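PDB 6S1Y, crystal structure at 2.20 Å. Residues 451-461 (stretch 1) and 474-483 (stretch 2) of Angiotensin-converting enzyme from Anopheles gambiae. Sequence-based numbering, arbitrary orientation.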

# COMPACT_ATOMS: atom_id res chain seq x y z
N LYS A 451 -16.87 11.90 15.30
CA LYS A 451 -16.50 12.24 16.66
C LYS A 451 -16.15 10.98 17.44
O LYS A 451 -16.53 9.88 17.04
CB LYS A 451 -17.64 12.98 17.38
CG LYS A 451 -18.26 14.16 16.59
CD LYS A 451 -17.55 15.49 16.82
CE LYS A 451 -18.46 16.68 16.42
NZ LYS A 451 -19.06 16.50 15.05
N PRO A 452 -15.45 11.12 18.57
CA PRO A 452 -14.98 9.93 19.30
C PRO A 452 -16.07 8.96 19.72
O PRO A 452 -15.81 7.75 19.79
CB PRO A 452 -14.29 10.55 20.53
CG PRO A 452 -13.81 11.92 20.06
CD PRO A 452 -14.89 12.38 19.11
N ARG A 453 -17.28 9.41 20.02
CA ARG A 453 -18.28 8.46 20.50
C ARG A 453 -18.95 7.70 19.37
O ARG A 453 -19.77 6.83 19.64
CB ARG A 453 -19.32 9.19 21.36
CG ARG A 453 -20.11 10.22 20.59
CD ARG A 453 -20.87 11.18 21.50
NE ARG A 453 -21.02 12.49 20.87
CZ ARG A 453 -21.79 12.73 19.81
NH1 ARG A 453 -22.50 11.76 19.25
NH2 ARG A 453 -21.84 13.96 19.30
N GLU A 454 -18.63 8.01 18.11
CA GLU A 454 -19.11 7.25 16.97
C GLU A 454 -17.95 6.68 16.14
O GLU A 454 -18.13 6.35 14.96
CB GLU A 454 -20.02 8.12 16.10
CG GLU A 454 -19.60 9.58 16.05
CD GLU A 454 -20.25 10.38 14.93
OE1 GLU A 454 -19.55 11.29 14.41
OE2 GLU A 454 -21.42 10.13 14.59
N TYR A 455 -16.77 6.55 16.73
CA TYR A 455 -15.59 6.14 15.96
C TYR A 455 -15.81 4.78 15.28
O TYR A 455 -15.48 4.61 14.10
CB TYR A 455 -14.37 6.06 16.88
CG TYR A 455 -13.55 7.32 17.04
CD1 TYR A 455 -13.79 8.45 16.29
CD2 TYR A 455 -12.52 7.36 17.96
CE1 TYR A 455 -13.01 9.59 16.46
CE2 TYR A 455 -11.74 8.47 18.13
CZ TYR A 455 -11.98 9.57 17.39
OH TYR A 455 -11.17 10.65 17.62
N ASN A 456 -16.36 3.81 16.01
CA ASN A 456 -16.36 2.47 15.45
C ASN A 456 -17.49 2.27 14.45
O ASN A 456 -17.27 1.67 13.39
CB ASN A 456 -16.43 1.42 16.55
CG ASN A 456 -15.73 0.11 16.13
OD1 ASN A 456 -14.74 0.12 15.38
ND2 ASN A 456 -16.26 -1.03 16.60
N CYS A 457 -18.70 2.76 14.75
CA CYS A 457 -19.78 2.49 13.82
C CYS A 457 -19.70 3.35 12.56
O CYS A 457 -20.14 2.90 11.50
CB CYS A 457 -21.13 2.62 14.54
SG CYS A 457 -21.41 1.13 15.70
N LYS A 458 -19.09 4.53 12.60
CA LYS A 458 -18.86 5.25 11.35
C LYS A 458 -17.78 4.57 10.51
O LYS A 458 -17.82 4.63 9.27
CB LYS A 458 -18.51 6.72 11.61
CG LYS A 458 -19.76 7.61 11.87
CD LYS A 458 -20.62 7.74 10.62
CE LYS A 458 -21.75 8.78 10.76
NZ LYS A 458 -22.10 9.38 9.43
N PHE A 459 -16.83 3.89 11.14
CA PHE A 459 -15.87 3.08 10.39
C PHE A 459 -16.57 1.95 9.65
O PHE A 459 -16.52 1.85 8.42
CB PHE A 459 -14.82 2.53 11.34
CG PHE A 459 -13.84 1.59 10.68
CD1 PHE A 459 -12.85 2.08 9.83
CD2 PHE A 459 -13.86 0.25 10.97
CE1 PHE A 459 -11.93 1.23 9.24
CE2 PHE A 459 -12.95 -0.61 10.40
CZ PHE A 459 -11.98 -0.12 9.52
N TRP A 460 -17.26 1.08 10.40
CA TRP A 460 -17.89 -0.07 9.76
C TRP A 460 -19.03 0.34 8.84
O TRP A 460 -19.33 -0.36 7.87
CB TRP A 460 -18.39 -1.05 10.82
CG TRP A 460 -17.27 -1.76 11.53
CD1 TRP A 460 -16.96 -1.71 12.87
CD2 TRP A 460 -16.29 -2.62 10.92
NE1 TRP A 460 -15.83 -2.50 13.13
CE2 TRP A 460 -15.41 -3.05 11.95
CE3 TRP A 460 -16.08 -3.06 9.61
CZ2 TRP A 460 -14.35 -3.91 11.69
CZ3 TRP A 460 -15.01 -3.90 9.37
CH2 TRP A 460 -14.17 -4.32 10.41
N GLU A 461 -19.65 1.49 9.09
CA GLU A 461 -20.68 1.98 8.18
C GLU A 461 -20.07 2.35 6.84
O GLU A 461 -20.62 2.01 5.78
CB GLU A 461 -21.44 3.17 8.80
CG GLU A 461 -22.44 3.84 7.86
CD GLU A 461 -23.07 5.12 8.45
OE1 GLU A 461 -22.51 6.22 8.23
OE2 GLU A 461 -24.10 5.01 9.15
N VAL A 474 -21.34 -9.01 15.92
CA VAL A 474 -21.76 -7.66 16.23
C VAL A 474 -20.65 -6.93 16.96
O VAL A 474 -20.06 -7.46 17.91
CB VAL A 474 -23.05 -7.70 17.07
CG1 VAL A 474 -23.43 -6.30 17.55
CG2 VAL A 474 -24.18 -8.32 16.26
N ARG A 475 -20.33 -5.72 16.50
CA ARG A 475 -19.41 -4.81 17.18
C ARG A 475 -20.18 -3.66 17.82
O ARG A 475 -21.33 -3.38 17.46
CB ARG A 475 -18.35 -4.25 16.21
CG ARG A 475 -17.61 -5.31 15.35
CD ARG A 475 -16.80 -6.31 16.16
NE ARG A 475 -15.53 -5.76 16.61
CZ ARG A 475 -14.77 -6.31 17.55
NH1 ARG A 475 -15.19 -7.41 18.17
NH2 ARG A 475 -13.61 -5.76 17.88
N THR A 476 -19.53 -2.96 18.76
CA THR A 476 -20.14 -1.83 19.46
C THR A 476 -19.12 -0.70 19.56
O THR A 476 -17.95 -0.85 19.15
CB THR A 476 -20.63 -2.22 20.86
OG1 THR A 476 -19.49 -2.48 21.71
CG2 THR A 476 -21.52 -3.47 20.80
N GLU A 477 -19.53 0.42 20.15
CA GLU A 477 -18.58 1.50 20.41
C GLU A 477 -17.60 1.15 21.52
O GLU A 477 -16.61 1.87 21.69
CB GLU A 477 -19.30 2.79 20.75
CG GLU A 477 -19.96 3.44 19.53
CD GLU A 477 -18.94 3.84 18.47
OE1 GLU A 477 -17.73 3.89 18.79
OE2 GLU A 477 -19.34 4.08 17.32
N GLN A 478 -17.82 0.07 22.27
CA GLN A 478 -16.79 -0.38 23.20
C GLN A 478 -15.62 -1.03 22.46
O GLN A 478 -14.51 -1.06 22.98
CB GLN A 478 -17.37 -1.37 24.21
CG GLN A 478 -18.38 -0.75 25.16
CD GLN A 478 -19.37 -1.77 25.69
OE1 GLN A 478 -20.59 -1.56 25.63
NE2 GLN A 478 -18.85 -2.89 26.21
N ASP A 479 -15.87 -1.57 21.26
CA ASP A 479 -14.81 -1.96 20.35
C ASP A 479 -14.26 -0.71 19.67
O ASP A 479 -14.92 0.34 19.64
CB ASP A 479 -15.31 -2.95 19.30
CG ASP A 479 -16.02 -4.13 19.93
OD1 ASP A 479 -15.43 -4.78 20.81
OD2 ASP A 479 -17.19 -4.39 19.55
N PHE A 480 -13.03 -0.81 19.15
CA PHE A 480 -12.49 0.29 18.35
C PHE A 480 -11.53 -0.31 17.32
O PHE A 480 -10.34 -0.49 17.58
CB PHE A 480 -11.82 1.34 19.21
CG PHE A 480 -11.14 2.42 18.42
CD1 PHE A 480 -11.85 3.16 17.51
CD2 PHE A 480 -9.80 2.67 18.56
CE1 PHE A 480 -11.23 4.13 16.76
CE2 PHE A 480 -9.18 3.65 17.82
CZ PHE A 480 -9.90 4.38 16.92
N ASP A 481 -12.05 -0.57 16.14
CA ASP A 481 -11.43 -1.52 15.22
C ASP A 481 -10.45 -0.96 14.19
O ASP A 481 -9.63 -1.73 13.67
CB ASP A 481 -12.57 -2.29 14.52
CG ASP A 481 -13.30 -3.22 15.47
OD1 ASP A 481 -12.59 -3.86 16.28
OD2 ASP A 481 -14.57 -3.31 15.41
N PRO A 482 -10.47 0.33 13.89
CA PRO A 482 -9.54 0.87 12.85
C PRO A 482 -8.08 0.54 13.10
O PRO A 482 -7.34 0.27 12.14
CB PRO A 482 -9.79 2.38 12.92
CG PRO A 482 -11.26 2.43 13.28
CD PRO A 482 -11.45 1.35 14.30
N PRO A 483 -7.60 0.58 14.35
CA PRO A 483 -6.15 0.34 14.56
C PRO A 483 -5.71 -1.10 14.30
O PRO A 483 -4.50 -1.35 14.28
CB PRO A 483 -5.93 0.72 16.04
CG PRO A 483 -7.12 1.59 16.38
CD PRO A 483 -8.26 1.01 15.58
O HOH W 1 -16.60 5.32 20.39

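The start of a helix is held against an irregular, turn-containing segment by a largely polar contact, in which Glu477, Asn456 and Asp481 supply the hydrogen bonds and a smaller apolar patch completes the packing. Stretch 1 passes through a short 3-10 segment into a helix that includes 455-461, with Glu454 at the N-cap position. Stretch 2 makes a type I beta turn from Thr476 to Asp479 and then runs past the helix, coming nearest at Asn456 and Phe480, whose CA atoms lie 5.3 Å apart. Together the two sides bury 571 Å².

The carboxylate of Glu477 meets the first turn of the helix, where backbone N-H groups have no preceding helical carbonyl to bind. Although its CA-to-CB bond points sideways, the m, m conformation of chi1 and chi2 brings the end of the side chain nearer. Asn456 N donates to Glu477 OE1 at 3.1 Å with an N-H...O angle of 166°, and Cys457 N donates to Glu477 OE2 at 3.0 Å and 170°. These nearly linear bonds give each carboxylate oxygen its own amide; a further bond from Asn456 N to Glu477 OE2, 3.3 Å and 123°, is weak. A negative charge here also suits the partial positive charge of a helix N-terminus. Water 1 extends the link, lying 2.6 Å from Pro452 O and 2.4 Å from Glu477 OE1, the latter distance notably short.

The side-chain amide of Asn456 works in both directions. Its OD1 accepts from Asp481 N at 2.9 Å (159°), while its ND2 donates to Asp481 OD2 at 3.1 Å (160°) and to Thr476 O at 3.1 Å (152°). One side chain thus joins the start of the turn to the segment beyond it, using both amide protons. Its CA-to-CB bond points toward stretch 2, and its burial makes this complete pairing of polar atoms valuable.

Asp481 OD2 also accepts from Trp460 NE1, one helical turn after Asn456, at 2.7 Å and 165°. The oxygen lies at the indole edge, near the ring plane, as an N-H donor there requires. Within stretch 2, Arg475 balances the acid's charge through a salt bridge: Arg475 NE donates to Asp481 OD2 at 2.9 Å (179°), and Arg475 NH2 to Asp481 OD1 at 2.7 Å (161°). The turn is itself braced by Thr476 N donating to Asp479 OD2 at 2.9 Å.

Apolar contacts accompany this network. Pro482 CG sits over one face of the Phe459 ring, 4.0 Å from its centroid and 20° off the normal, a CH-pi geometry that sets the C-H bonds of the proline ring against the aromatic face. Tyr455 CD2 approaches Phe480 CE1 to 3.7 Å; with ring centroids 5.6 Å apart and planes at 32°, the arrangement is oblique and reflects close van der Waals packing.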